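Local coordinates for bluetongue virus COAT protein VP7 (Bluetongue virus, PDB 1BVP) that builds the trimeric capsomers of the viral core, 260 of which assemble on an inner scaffold of VP3, and can bind host cell surface receptors, at residues H276-H279 with G280-A284; M1-I4 with A5-L9; D170-Q173 with I174-R178; T53-A56 with Q57-M61. All coordinates share one frame; numbering follows the deposited sequence.

Overall arrangement
The four contacts sample both domains of VP7, three in the helical domain and one in the beta-sandwich domain; in each, residues a few positions apart pack or bond along one stretch of chain. Along the chain the order is contact 2, contact 4, contact 3, contact 1. Contacts 1, 2 and 4 lie on helices 276-286, 2-15 and 55-73, with centres about 19 to 24 Å apart. Contact 3 belongs to a loop of the sandwich, its centre about 47 Å from those of contacts 1 and 2 and about 62 Å from that of contact 4. The helical domain is thus assembled from chain on both sides of the inserted sandwich, uniting residues near the two termini.

Contact 1 of 4, residues H276-H279 with G280-A284; sequences HTWH and GLRTA
Arg282 reaches back along helix 276-286 to His279, and this pair makes the polar contact between two side chains. NH2 of Arg282 donates a hydrogen bond to ND1 of His279 at 2.9 Å; the acceptor lies in the guanidinium plane, while the donor is tilted from the imidazole plane, the two groups being turned 75° apart. The arginine leaves with CG anti to the backbone N (chi1 -177°) and then bends at chi2 and chi3, which curls its end back to the histidine. The same guanidinium is also gripped from outside, NE by Val270 O and NH2 by Ser272 O.

A second polar group gathers at the carbonyl of His279. Thr283 N and Thr283 OG1 both donate to His279 O, at 3.0 and 2.7 Å, from opposite faces of its plane, so the hydroxyl adds to the regular helical bond.

The apolar contacts centre on Trp278. CB of Arg282 sits over the indole face in a CH-pi contact, 4.3 Å from the centroid of the five-membered ring, and CD1 of Leu281 meets CZ3 of Trp278 at 3.9 Å. Leu313 and Ala317 of helix 304-323 also pack on this tryptophan.

Because ND1 of His279 accepts from an arginine, its ring is probably neutral with the proton on NE2, consistent with the weak bond from NE2 to Ala347 O.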
ATOM      1  N   HIS A 276     -10.954 -21.057 -16.215  1.00  6.75           N
ATOM      2  CA  HIS A 276     -10.579 -22.349 -15.661  1.00 15.70           C
ATOM      3  C   HIS A 276      -9.212 -22.851 -15.977  1.00 18.86           C
ATOM      4  O   HIS A 276      -8.609 -23.547 -15.162  1.00 27.49           O
ATOM      5  CB  HIS A 276     -11.602 -23.409 -16.020  1.00 22.60           C
ATOM      6  CG  HIS A 276     -12.952 -23.146 -15.434  1.00 30.26           C
ATOM      7  ND1 HIS A 276     -13.930 -22.439 -16.107  1.00 31.64           N
ATOM      8  CD2 HIS A 276     -13.461 -23.426 -14.208  1.00 27.82           C
ATOM      9  CE1 HIS A 276     -14.981 -22.290 -15.318  1.00 28.53           C
ATOM     10  NE2 HIS A 276     -14.722 -22.878 -14.162  1.00 28.49           N
ATOM     11  N   THR A 277      -8.711 -22.501 -17.153  1.00 20.78           N
ATOM     12  CA  THR A 277      -7.389 -22.948 -17.553  1.00 18.96           C
ATOM     13  C   THR A 277      -6.314 -22.222 -16.740  1.00 15.49           C
ATOM     14  O   THR A 277      -5.416 -22.854 -16.149  1.00 15.23           O
ATOM     15  CB  THR A 277      -7.218 -22.771 -19.073  1.00 23.01           C
ATOM     16  OG1 THR A 277      -8.221 -23.554 -19.743  1.00 25.82           O
ATOM     17  CG2 THR A 277      -5.839 -23.231 -19.523  1.00 23.60           C
ATOM     18  N   TRP A 278      -6.439 -20.905 -16.624  1.00  7.42           N
ATOM     19  CA  TRP A 278      -5.452 -20.174 -15.868  1.00  9.73           C
ATOM     20  C   TRP A 278      -5.499 -20.629 -14.412  1.00 15.04           C
ATOM     21  O   TRP A 278      -4.471 -20.841 -13.747  1.00 17.24           O
ATOM     22  CB  TRP A 278      -5.736 -18.695 -15.948  1.00 13.61           C
ATOM     23  CG  TRP A 278      -4.878 -17.960 -15.002  1.00 14.46           C
ATOM     24  CD1 TRP A 278      -5.252 -17.378 -13.821  1.00 16.59           C
ATOM     25  CD2 TRP A 278      -3.469 -17.837 -15.084  1.00 10.00           C
ATOM     26  NE1 TRP A 278      -4.150 -16.920 -13.153  1.00 15.28           N
ATOM     27  CE2 TRP A 278      -3.038 -17.191 -13.904  1.00  9.68           C
ATOM     28  CE3 TRP A 278      -2.520 -18.225 -16.041  1.00  8.91           C
ATOM     29  CZ2 TRP A 278      -1.694 -16.918 -13.650  1.00 11.17           C
ATOM     30  CZ3 TRP A 278      -1.179 -17.959 -15.795  1.00 11.35           C
ATOM     31  CH2 TRP A 278      -0.777 -17.308 -14.603  1.00 17.36           C
ATOM     32  N   HIS A 279      -6.717 -20.742 -13.914  1.00 14.68           N
ATOM     33  CA  HIS A 279      -6.926 -21.173 -12.565  1.00 12.08           C
ATOM     34  C   HIS A 279      -6.266 -22.552 -12.342  1.00 12.37           C
ATOM     35  O   HIS A 279      -5.479 -22.752 -11.391  1.00 10.96           O
ATOM     36  CB  HIS A 279      -8.424 -21.166 -12.302  1.00 21.51           C
ATOM     37  CG  HIS A 279      -8.768 -21.414 -10.872  1.00 28.34           C
ATOM     38  ND1 HIS A 279      -8.340 -20.589  -9.858  1.00 24.11           N
ATOM     39  CD2 HIS A 279      -9.389 -22.461 -10.273  1.00 24.58           C
ATOM     40  CE1 HIS A 279      -8.668 -21.124  -8.696  1.00 26.20           C
ATOM     41  NE2 HIS A 279      -9.306 -22.259  -8.923  1.00 22.77           N
ATOM     42  N   GLY A 280      -6.507 -23.483 -13.265  1.00 10.88           N
ATOM     43  CA  GLY A 280      -5.895 -24.806 -13.161  1.00  6.40           C
ATOM     44  C   GLY A 280      -4.370 -24.782 -13.260  1.00 14.32           C
ATOM     45  O   GLY A 280      -3.663 -25.435 -12.476  1.00 18.35           O
ATOM     46  N   LEU A 281      -3.861 -24.028 -14.232  1.00 15.14           N
ATOM     47  CA  LEU A 281      -2.424 -23.899 -14.482  1.00 14.35           C
ATOM     48  C   LEU A 281      -1.715 -23.264 -13.288  1.00 15.08           C
ATOM     49  O   LEU A 281      -0.671 -23.760 -12.828  1.00 14.67           O
ATOM     50  CB  LEU A 281      -2.224 -23.003 -15.703  1.00 19.09           C
ATOM     51  CG  LEU A 281      -1.084 -23.087 -16.737  1.00 13.32           C
ATOM     52  CD1 LEU A 281      -0.608 -21.674 -16.998  1.00  9.80           C
ATOM     53  CD2 LEU A 281       0.055 -23.954 -16.313  1.00 11.23           C
ATOM     54  N   ARG A 282      -2.259 -22.139 -12.819  1.00 12.64           N
ATOM     55  CA  ARG A 282      -1.680 -21.438 -11.676  1.00 13.08           C
ATOM     56  C   ARG A 282      -1.633 -22.378 -10.471  1.00 14.33           C
ATOM     57  O   ARG A 282      -0.599 -22.517  -9.808  1.00 16.49           O
ATOM     58  CB  ARG A 282      -2.467 -20.176 -11.334  1.00 13.53           C
ATOM     59  CG  ARG A 282      -1.808 -19.423 -10.175  1.00 12.86           C
ATOM     60  CD  ARG A 282      -2.751 -19.291  -8.989  1.00 12.27           C
ATOM     61  NE  ARG A 282      -4.016 -18.645  -9.352  1.00  7.34           N
ATOM     62  CZ  ARG A 282      -5.198 -19.262  -9.357  1.00 10.26           C
ATOM     63  NH1 ARG A 282      -5.282 -20.544  -9.005  1.00 11.94           N
ATOM     64  NH2 ARG A 282      -6.285 -18.614  -9.769  1.00  5.68           N
ATOM     65  N   THR A 283      -2.756 -23.018 -10.177  1.00 12.10           N
ATOM     66  CA  THR A 283      -2.793 -23.980  -9.084  1.00 13.62           C
ATOM     67  C   THR A 283      -1.706 -25.058  -9.235  1.00 13.37           C
ATOM     68  O   THR A 283      -0.940 -25.324  -8.299  1.00 16.88           O
ATOM     69  CB  THR A 283      -4.117 -24.680  -9.059  1.00 16.05           C
ATOM     70  OG1 THR A 283      -5.145 -23.707  -8.916  1.00 17.22           O
ATOM     71  CG2 THR A 283      -4.146 -25.666  -7.946  1.00  9.15           C
ATOM     72  N   ALA A 284      -1.614 -25.658 -10.423  1.00 12.31           N
ATOM     73  CA  ALA A 284      -0.602 -26.693 -10.682  1.00 10.60           C
ATOM     74  C   ALA A 284       0.825 -26.198 -10.486  1.00 13.19           C
ATOM     75  O   ALA A 284       1.663 -26.916  -9.952  1.00 23.49           O
ATOM     76  CB  ALA A 284      -0.762 -27.256 -12.078  1.00 10.31           C
TER

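Contact 2 of 4, residues M1-I4 with A5-L9; sequences MDTI and AARAL
Thr3 and Arg7 stand one turn apart in the opening turns of the N-terminal helix 2-15, their side chains side by side and pointing the same way. Thr3 CB lies over one face of the Arg7 guanidinium, with NH1 of Arg7 its nearest atom at 3.8 Å. Lower on the arginine, CG passes 3.3 Å from Thr3 O, the carbonyl that also accepts from Arg7 N at 2.9 Å. With CG set opposite the carbonyl carbon (chi1 -69°), the chain of Arg7 heads back toward the helix start, and its extension from CG to NE brings the guanidinium alongside Thr3 and on to acceptors beyond this turn: NH1 bonds to Leu94 O and NE to Ile99 O.

The other bonds across this turn are main-chain hydrogen bonds. Ala5 N reaches Met1 O at a rather long 3.3 Å, Ala6 N binds Asp2 O at 2.9 Å, and Ala8 N binds Ile4 O at 3.0 Å.

Around this turn, Asp2 forms a salt bridge with Arg304 at the start of helix 304-323 and a hydrogen bond with Thr113 of helix 103-116. Ile4 packs on helix 90-94 and Ala5 on helix 103-116, while Thr3 and Arg7 touch Gln19 and Ile23 of a neighbouring subunit, placing the helix at the trimer interface.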
ATOM      1  N   MET A   1      22.427 -16.937 -12.858  1.00 30.54           N
ATOM      2  CA  MET A   1      21.031 -17.245 -12.319  1.00 43.40           C
ATOM      3  C   MET A   1      20.068 -16.005 -12.175  1.00 39.67           C
ATOM      4  O   MET A   1      18.830 -16.085 -12.383  1.00 30.15           O
ATOM      5  CB  MET A   1      21.132 -18.015 -10.991  1.00 50.66           C
ATOM      6  CG  MET A   1      19.862 -18.821 -10.613  1.00 61.07           C
ATOM      7  SD  MET A   1      19.233 -20.092 -11.852  1.00 71.06           S
ATOM      8  CE  MET A   1      20.437 -21.477 -11.664  1.00 72.33           C
ATOM      9  N   ASP A   2      20.625 -14.871 -11.765  1.00 33.77           N
ATOM     10  CA  ASP A   2      19.820 -13.686 -11.699  1.00 28.21           C
ATOM     11  C   ASP A   2      19.583 -13.258 -13.152  1.00 24.39           C
ATOM     12  O   ASP A   2      18.482 -12.842 -13.528  1.00 20.27           O
ATOM     13  CB  ASP A   2      20.527 -12.618 -10.888  1.00 36.32           C
ATOM     14  CG  ASP A   2      20.093 -12.609  -9.399  1.00 40.85           C
ATOM     15  OD1 ASP A   2      19.199 -13.397  -8.984  1.00 38.13           O
ATOM     16  OD2 ASP A   2      20.650 -11.779  -8.644  1.00 43.13           O
ATOM     17  N   THR A   3      20.605 -13.455 -13.986  1.00 24.79           N
ATOM     18  CA  THR A   3      20.547 -13.147 -15.424  1.00 21.59           C
ATOM     19  C   THR A   3      19.516 -14.032 -16.106  1.00 15.56           C
ATOM     20  O   THR A   3      18.785 -13.586 -16.995  1.00 16.79           O
ATOM     21  CB  THR A   3      21.898 -13.368 -16.076  1.00 26.05           C
ATOM     22  OG1 THR A   3      22.553 -14.433 -15.382  1.00 39.76           O
ATOM     23  CG2 THR A   3      22.755 -12.116 -15.960  1.00 26.56           C
ATOM     24  N   ILE A   4      19.457 -15.291 -15.694  1.00  9.48           N
ATOM     25  CA  ILE A   4      18.460 -16.197 -16.246  1.00  8.88           C
ATOM     26  C   ILE A   4      17.062 -15.617 -16.003  1.00 10.38           C
ATOM     27  O   ILE A   4      16.249 -15.513 -16.931  1.00 11.28           O
ATOM     28  CB  ILE A   4      18.581 -17.579 -15.591  1.00 10.30           C
ATOM     29  CG1 ILE A   4      19.983 -18.106 -15.876  1.00 14.06           C
ATOM     30  CG2 ILE A   4      17.473 -18.536 -16.060  1.00  5.07           C
ATOM     31  CD1 ILE A   4      20.065 -19.565 -15.793  1.00 18.54           C
ATOM     32  N   ALA A   5      16.804 -15.173 -14.778  1.00 12.90           N
ATOM     33  CA  ALA A   5      15.486 -14.627 -14.472  1.00 11.87           C
ATOM     34  C   ALA A   5      15.228 -13.340 -15.252  1.00 13.37           C
ATOM     35  O   ALA A   5      14.128 -13.160 -15.810  1.00 17.41           O
ATOM     36  CB  ALA A   5      15.334 -14.412 -12.996  1.00 13.23           C
ATOM     37  N   ALA A   6      16.240 -12.470 -15.316  1.00  9.65           N
ATOM     38  CA  ALA A   6      16.159 -11.206 -16.064  1.00  5.33           C
ATOM     39  C   ALA A   6      15.805 -11.475 -17.560  1.00 11.03           C
ATOM     40  O   ALA A   6      14.965 -10.764 -18.167  1.00  9.56           O
ATOM     41  CB  ALA A   6      17.465 -10.442 -15.923  1.00  3.08           C
ATOM     42  N   ARG A   7      16.368 -12.553 -18.125  1.00  7.60           N
ATOM     43  CA  ARG A   7      16.045 -12.927 -19.506  1.00  8.15           C
ATOM     44  C   ARG A   7      14.626 -13.422 -19.686  1.00  7.84           C
ATOM     45  O   ARG A   7      13.919 -12.966 -20.613  1.00  9.68           O
ATOM     46  CB  ARG A   7      17.023 -13.944 -20.062  1.00  7.73           C
ATOM     47  CG  ARG A   7      18.372 -13.320 -20.258  1.00  9.27           C
ATOM     48  CD  ARG A   7      19.370 -14.323 -20.755  1.00  7.57           C
ATOM     49  NE  ARG A   7      20.693 -13.710 -20.818  1.00 11.46           N
ATOM     50  CZ  ARG A   7      21.751 -14.164 -20.154  1.00 16.88           C
ATOM     51  NH1 ARG A   7      21.634 -15.235 -19.394  1.00 18.25           N
ATOM     52  NH2 ARG A   7      22.911 -13.528 -20.217  1.00 18.85           N
ATOM     53  N   ALA A   8      14.191 -14.332 -18.818  1.00  8.51           N
ATOM     54  CA  ALA A   8      12.818 -14.863 -18.919  1.00  5.67           C
ATOM     55  C   ALA A   8      11.805 -13.718 -18.845  1.00 10.87           C
ATOM     56  O   ALA A   8      10.878 -13.615 -19.665  1.00 16.28           O
ATOM     57  CB  ALA A   8      12.573 -15.842 -17.851  1.00  2.16           C
ATOM     58  N   LEU A   9      12.034 -12.822 -17.893  1.00 10.03           N
ATOM     59  CA  LEU A   9      11.194 -11.653 -17.676  1.00  9.11           C
ATOM     60  C   LEU A   9      11.152 -10.750 -18.910  1.00 10.71           C
ATOM     61  O   LEU A   9      10.069 -10.261 -19.314  1.00 11.02           O
ATOM     62  CB  LEU A   9      11.790 -10.882 -16.516  1.00 16.85           C
ATOM     63  CG  LEU A   9      10.930 -10.032 -15.598  1.00 18.11           C
ATOM     64  CD1 LEU A   9       9.808 -10.895 -15.042  1.00 18.98           C
ATOM     65  CD2 LEU A   9      11.834  -9.557 -14.479  1.00 15.45           C
TER

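Contact 3 of 4, residues D170-Q173 with I174-R178; sequences DVQQ and IFQGR
Val171 and Ile174 lie side by side and point the same way, with CG1 of the valine 4.1 Å from CG2 of the isoleucine. Phe175 extends this apolar row: its CE2 comes within 4.4 Å of Val171 CG1. The phenyl ring turns its edge, not its face, to Gln172 O, which is 3.8 Å from CD2 of Phe175.

A second pair, Gln172 and Gln176, also runs side by side, the amide planes turned 55° apart. NE2 of Gln176 packs 3.9 Å from CG of Gln172, yet the amides find their bonds elsewhere, Gln172 OE1 with Leu231 N and Gln176 NE2 with Gly227 O. Gln173 folds back instead: chi1 of 48° sets CG between the backbone N and the carbonyl carbon, and a bend at chi2 lets NE2 donate to Asp170 O at 3.0 Å.

Beneath, i to i+3 bonds from Ile174 N to Val171 O at 3.3 Å and from Phe175 N to Gln172 O at 3.0 Å make two overlapping beta turns.

This loop of the beta-sandwich domain joins strand 168-170 to strand 183-195. Val171, Ile174 and Phe175 pack on Ile159 of strand 158-163, and Phe175 continues to Ile245 and Val247 of strand 241-252, meeting Trp225 edge-to-face.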
ATOM      1  N   ASP A 170       6.773  -0.293  37.346  1.00 37.79           N
ATOM      2  CA  ASP A 170       7.283  -0.473  35.992  1.00 36.82           C
ATOM      3  C   ASP A 170       6.289  -1.361  35.261  1.00 39.02           C
ATOM      4  O   ASP A 170       5.826  -2.371  35.789  1.00 40.20           O
ATOM      5  CB  ASP A 170       8.678  -1.112  36.013  1.00 34.25           C
ATOM      6  CG  ASP A 170       9.795  -0.102  36.316  1.00 35.49           C
ATOM      7  OD1 ASP A 170       9.522   1.133  36.461  1.00 30.01           O
ATOM      8  OD2 ASP A 170      10.967  -0.567  36.389  1.00 36.85           O
ATOM      9  N   VAL A 171       6.052  -1.048  34.004  1.00 38.78           N
ATOM     10  CA  VAL A 171       5.057  -1.760  33.243  1.00 35.46           C
ATOM     11  C   VAL A 171       5.571  -2.508  31.987  1.00 35.64           C
ATOM     12  O   VAL A 171       4.864  -3.346  31.417  1.00 35.51           O
ATOM     13  CB  VAL A 171       3.957  -0.728  32.960  1.00 34.30           C
ATOM     14  CG1 VAL A 171       3.309  -0.948  31.670  1.00 42.08           C
ATOM     15  CG2 VAL A 171       2.970  -0.763  34.067  1.00 29.36           C
ATOM     16  N   GLN A 172       6.841  -2.318  31.646  1.00 31.55           N
ATOM     17  CA  GLN A 172       7.412  -2.940  30.454  1.00 27.41           C
ATOM     18  C   GLN A 172       7.278  -4.433  30.202  1.00 27.85           C
ATOM     19  O   GLN A 172       7.166  -4.828  29.056  1.00 37.46           O
ATOM     20  CB  GLN A 172       8.877  -2.613  30.344  1.00 27.89           C
ATOM     21  CG  GLN A 172       9.664  -3.157  31.499  1.00 29.31           C
ATOM     22  CD  GLN A 172       9.987  -2.095  32.510  1.00 30.68           C
ATOM     23  OE1 GLN A 172       9.333  -1.038  32.575  1.00 29.45           O
ATOM     24  NE2 GLN A 172      11.042  -2.333  33.267  1.00 33.97           N
ATOM     25  N   GLN A 173       7.319  -5.272  31.229  1.00 23.37           N
ATOM     26  CA  GLN A 173       7.253  -6.709  30.997  1.00 25.54           C
ATOM     27  C   GLN A 173       6.016  -7.231  30.308  1.00 23.03           C
ATOM     28  O   GLN A 173       6.039  -8.343  29.771  1.00 24.97           O
ATOM     29  CB  GLN A 173       7.572  -7.536  32.261  1.00 41.18           C
ATOM     30  CG  GLN A 173       6.850  -7.126  33.549  1.00 64.57           C
ATOM     31  CD  GLN A 173       7.297  -5.749  34.131  1.00 77.61           C
ATOM     32  OE1 GLN A 173       8.400  -5.244  33.847  1.00 78.99           O
ATOM     33  NE2 GLN A 173       6.423  -5.146  34.946  1.00 81.44           N
ATOM     34  N   ILE A 174       4.943  -6.445  30.296  1.00 20.59           N
ATOM     35  CA  ILE A 174       3.680  -6.873  29.654  1.00 21.16           C
ATOM     36  C   ILE A 174       3.905  -6.910  28.128  1.00 25.52           C
ATOM     37  O   ILE A 174       3.297  -7.719  27.403  1.00 29.14           O
ATOM     38  CB  ILE A 174       2.491  -5.899  30.070  1.00 19.14           C
ATOM     39  CG1 ILE A 174       1.146  -6.322  29.495  1.00 18.09           C
ATOM     40  CG2 ILE A 174       2.750  -4.478  29.612  1.00 22.39           C
ATOM     41  CD1 ILE A 174       0.582  -7.545  30.109  1.00 22.07           C
ATOM     42  N   PHE A 175       4.829  -6.055  27.678  1.00 26.32           N
ATOM     43  CA  PHE A 175       5.217  -5.912  26.279  1.00 25.52           C
ATOM     44  C   PHE A 175       6.300  -6.872  25.803  1.00 31.39           C
ATOM     45  O   PHE A 175       6.465  -7.064  24.594  1.00 39.64           O
ATOM     46  CB  PHE A 175       5.763  -4.514  26.026  1.00 20.58           C
ATOM     47  CG  PHE A 175       4.738  -3.438  26.113  1.00 24.39           C
ATOM     48  CD1 PHE A 175       3.933  -3.135  25.020  1.00 26.41           C
ATOM     49  CD2 PHE A 175       4.592  -2.695  27.272  1.00 24.08           C
ATOM     50  CE1 PHE A 175       2.995  -2.099  25.081  1.00 23.59           C
ATOM     51  CE2 PHE A 175       3.659  -1.657  27.348  1.00 21.15           C
ATOM     52  CZ  PHE A 175       2.862  -1.358  26.255  1.00 21.57           C
ATOM     53  N   GLN A 176       7.061  -7.441  26.730  1.00 30.23           N
ATOM     54  CA  GLN A 176       8.190  -8.312  26.394  1.00 29.17           C
ATOM     55  C   GLN A 176       7.877  -9.754  26.027  1.00 31.55           C
ATOM     56  O   GLN A 176       6.753 -10.223  26.238  1.00 33.63           O
ATOM     57  CB  GLN A 176       9.287  -8.165  27.467  1.00 27.36           C
ATOM     58  CG  GLN A 176       9.701  -6.652  27.580  1.00 35.32           C
ATOM     59  CD  GLN A 176      10.693  -6.324  28.693  1.00 46.42           C
ATOM     60  OE1 GLN A 176      10.852  -7.095  29.656  1.00 55.68           O
ATOM     61  NE2 GLN A 176      11.360  -5.165  28.577  1.00 44.11           N
ATOM     62  N   GLY A 177       8.811 -10.384  25.308  1.00 34.20           N
ATOM     63  CA  GLY A 177       8.640 -11.769  24.889  1.00 36.78           C
ATOM     64  C   GLY A 177       7.768 -12.049  23.672  1.00 42.27           C
ATOM     65  O   GLY A 177       7.716 -13.180  23.195  1.00 47.06           O
ATOM     66  N   ARG A 178       7.051 -11.042  23.188  1.00 46.99           N
ATOM     67  CA  ARG A 178       6.187 -11.195  22.018  1.00 47.16           C
ATOM     68  C   ARG A 178       6.775 -10.366  20.898  1.00 48.30           C
ATOM     69  O   ARG A 178       7.190  -9.209  21.127  1.00 46.42           O
ATOM     70  CB  ARG A 178       4.745 -10.725  22.299  1.00 47.66           C
ATOM     71  CG  ARG A 178       4.544  -9.824  23.527  1.00 55.27           C
ATOM     72  CD  ARG A 178       3.070  -9.740  23.985  1.00 60.53           C
ATOM     73  NE  ARG A 178       2.387 -11.040  23.982  1.00 63.53           N
ATOM     74  CZ  ARG A 178       1.773 -11.580  22.921  1.00 67.50           C
ATOM     75  NH1 ARG A 178       1.720 -10.950  21.737  1.00 67.72           N
ATOM     76  NH2 ARG A 178       1.257 -12.797  23.021  1.00 68.67           N
TER

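Contact 4 of 4, residues T53-A56 with Q57-M61; sequences TSLA and QRNEM
Thr53 O lies at the edge of the Arg58 guanidinium, in its plane and 3.8 Å from NE of Arg58, just ahead of the N-cap that starts helix 55-73.

Ser54 is that N-cap. Its OG, placed by a chi1 of 67° between the backbone N and the carbonyl carbon, accepts from Gln57 N at 3.3 Å. Ser54 O meanwhile takes the bond from Arg58 N at 3.1 Å, with the donor in the carbonyl plane, so side chain and main chain of one residue serve two amides of the first turn.

Leu55 comes next, under the arginine. The two side chains cross at about a right angle, and CA of Leu55 sits over one face of the guanidinium, 3.6 Å from NH2 of Arg58, while NH1 is held from outside by Leu323 O. CD1 of Leu55 also approaches OD1 of Asn59 at 3.8 Å, and this oxygen accepts from Glu326 N. Both polar ends thus tie the helix start to the C-terminal end of helix 304-323 and the loop that follows it.

Ala56 closes the segment through its carbonyl: Glu60 N donates to Ala56 O at 3.1 Å, tilted 34° from the carbonyl plane, and CB of Glu60 rests 3.4 Å from the same oxygen.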
ATOM      1  N   THR A  53      -0.505 -15.584 -35.413  1.00 33.36           N
ATOM      2  CA  THR A  53      -1.832 -15.179 -35.887  1.00 38.18           C
ATOM      3  C   THR A  53      -2.868 -16.244 -35.488  1.00 38.37           C
ATOM      4  O   THR A  53      -3.830 -15.953 -34.763  1.00 46.91           O
ATOM      5  CB  THR A  53      -1.845 -14.880 -37.423  1.00 40.65           C
ATOM      6  OG1 THR A  53      -1.214 -15.945 -38.154  1.00 42.94           O
ATOM      7  CG2 THR A  53      -1.057 -13.615 -37.694  1.00 41.57           C
ATOM      8  N   SER A  54      -2.630 -17.490 -35.879  1.00 26.35           N
ATOM      9  CA  SER A  54      -3.539 -18.563 -35.525  1.00 24.93           C
ATOM     10  C   SER A  54      -3.445 -18.940 -34.047  1.00 25.83           C
ATOM     11  O   SER A  54      -2.446 -18.684 -33.392  1.00 24.16           O
ATOM     12  CB  SER A  54      -3.227 -19.809 -36.359  1.00 25.31           C
ATOM     13  OG  SER A  54      -1.965 -20.365 -36.029  1.00 27.50           O
ATOM     14  N   LEU A  55      -4.463 -19.642 -33.567  1.00 25.51           N
ATOM     15  CA  LEU A  55      -4.498 -20.119 -32.200  1.00 19.59           C
ATOM     16  C   LEU A  55      -3.320 -21.049 -31.958  1.00 19.09           C
ATOM     17  O   LEU A  55      -2.682 -21.022 -30.901  1.00 22.85           O
ATOM     18  CB  LEU A  55      -5.793 -20.888 -31.962  1.00 22.35           C
ATOM     19  CG  LEU A  55      -5.900 -21.705 -30.674  1.00 25.72           C
ATOM     20  CD1 LEU A  55      -5.948 -20.750 -29.479  1.00 26.79           C
ATOM     21  CD2 LEU A  55      -7.142 -22.574 -30.732  1.00 21.94           C
ATOM     22  N   ALA A  56      -3.013 -21.882 -32.939  1.00 17.32           N
ATOM     23  CA  ALA A  56      -1.905 -22.807 -32.757  1.00 15.84           C
ATOM     24  C   ALA A  56      -0.582 -22.083 -32.533  1.00 19.52           C
ATOM     25  O   ALA A  56       0.262 -22.539 -31.741  1.00 20.08           O
ATOM     26  CB  ALA A  56      -1.816 -23.746 -33.921  1.00 12.98           C
ATOM     27  N   GLN A  57      -0.422 -20.932 -33.185  1.00 19.75           N
ATOM     28  CA  GLN A  57       0.809 -20.158 -33.038  1.00 22.66           C
ATOM     29  C   GLN A  57       0.886 -19.441 -31.704  1.00 21.73           C
ATOM     30  O   GLN A  57       1.966 -19.274 -31.130  1.00 26.90           O
ATOM     31  CB  GLN A  57       0.952 -19.172 -34.175  1.00 22.94           C
ATOM     32  CG  GLN A  57       1.214 -19.854 -35.476  1.00 28.60           C
ATOM     33  CD  GLN A  57       1.162 -18.913 -36.662  1.00 33.48           C
ATOM     34  OE1 GLN A  57       1.958 -19.040 -37.582  1.00 38.18           O
ATOM     35  NE2 GLN A  57       0.200 -17.994 -36.668  1.00 31.19           N
ATOM     36  N   ARG A  58      -0.270 -18.996 -31.232  1.00 20.87           N
ATOM     37  CA  ARG A  58      -0.378 -18.326 -29.952  1.00 17.82           C
ATOM     38  C   ARG A  58      -0.079 -19.314 -28.822  1.00 17.92           C
ATOM     39  O   ARG A  58       0.740 -19.030 -27.950  1.00 20.63           O
ATOM     40  CB  ARG A  58      -1.753 -17.688 -29.814  1.00 14.06           C
ATOM     41  CG  ARG A  58      -1.877 -16.444 -30.662  1.00 10.53           C
ATOM     42  CD  ARG A  58      -3.139 -15.679 -30.400  1.00 16.85           C
ATOM     43  NE  ARG A  58      -4.313 -16.263 -31.048  1.00 27.79           N
ATOM     44  CZ  ARG A  58      -5.337 -16.812 -30.403  1.00 29.54           C
ATOM     45  NH1 ARG A  58      -5.352 -16.882 -29.088  1.00 36.20           N
ATOM     46  NH2 ARG A  58      -6.377 -17.246 -31.074  1.00 32.96           N
ATOM     47  N   ASN A  59      -0.639 -20.516 -28.910  1.00 15.69           N
ATOM     48  CA  ASN A  59      -0.379 -21.531 -27.903  1.00 13.38           C
ATOM     49  C   ASN A  59       1.105 -21.827 -27.832  1.00 18.39           C
ATOM     50  O   ASN A  59       1.727 -21.862 -26.759  1.00 21.03           O
ATOM     51  CB  ASN A  59      -1.105 -22.812 -28.246  1.00 10.22           C
ATOM     52  CG  ASN A  59      -2.574 -22.752 -27.942  1.00 16.15           C
ATOM     53  OD1 ASN A  59      -3.064 -21.841 -27.276  1.00 20.74           O
ATOM     54  ND2 ASN A  59      -3.293 -23.733 -28.423  1.00 21.27           N
ATOM     55  N   GLU A  60       1.693 -21.990 -29.003  1.00 22.13           N
ATOM     56  CA  GLU A  60       3.109 -22.309 -29.100  1.00 19.27           C
ATOM     57  C   GLU A  60       3.985 -21.218 -28.454  1.00 12.29           C
ATOM     58  O   GLU A  60       4.950 -21.524 -27.746  1.00 11.43           O
ATOM     59  CB  GLU A  60       3.440 -22.532 -30.573  1.00 27.10           C
ATOM     60  CG  GLU A  60       4.757 -23.184 -30.828  1.00 39.35           C
ATOM     61  CD  GLU A  60       4.652 -24.675 -30.957  1.00 48.37           C
ATOM     62  OE1 GLU A  60       3.672 -25.256 -30.383  1.00 45.91           O
ATOM     63  OE2 GLU A  60       5.572 -25.239 -31.631  1.00 51.70           O
ATOM     64  N   MET A  61       3.639 -19.949 -28.670  1.00  9.77           N
ATOM     65  CA  MET A  61       4.416 -18.863 -28.072  1.00 11.71           C
ATOM     66  C   MET A  61       4.199 -18.845 -26.565  1.00 15.52           C
ATOM     67  O   MET A  61       5.148 -18.643 -25.792  1.00 15.64           O
ATOM     68  CB  MET A  61       4.032 -17.506 -28.642  1.00 10.02           C
ATOM     69  CG  MET A  61       4.893 -16.402 -28.052  1.00 13.63           C
ATOM     70  SD  MET A  61       4.596 -14.791 -28.773  1.00 17.14           S
ATOM     71  CE  MET A  61       5.977 -14.792 -29.855  1.00 19.30           C
TER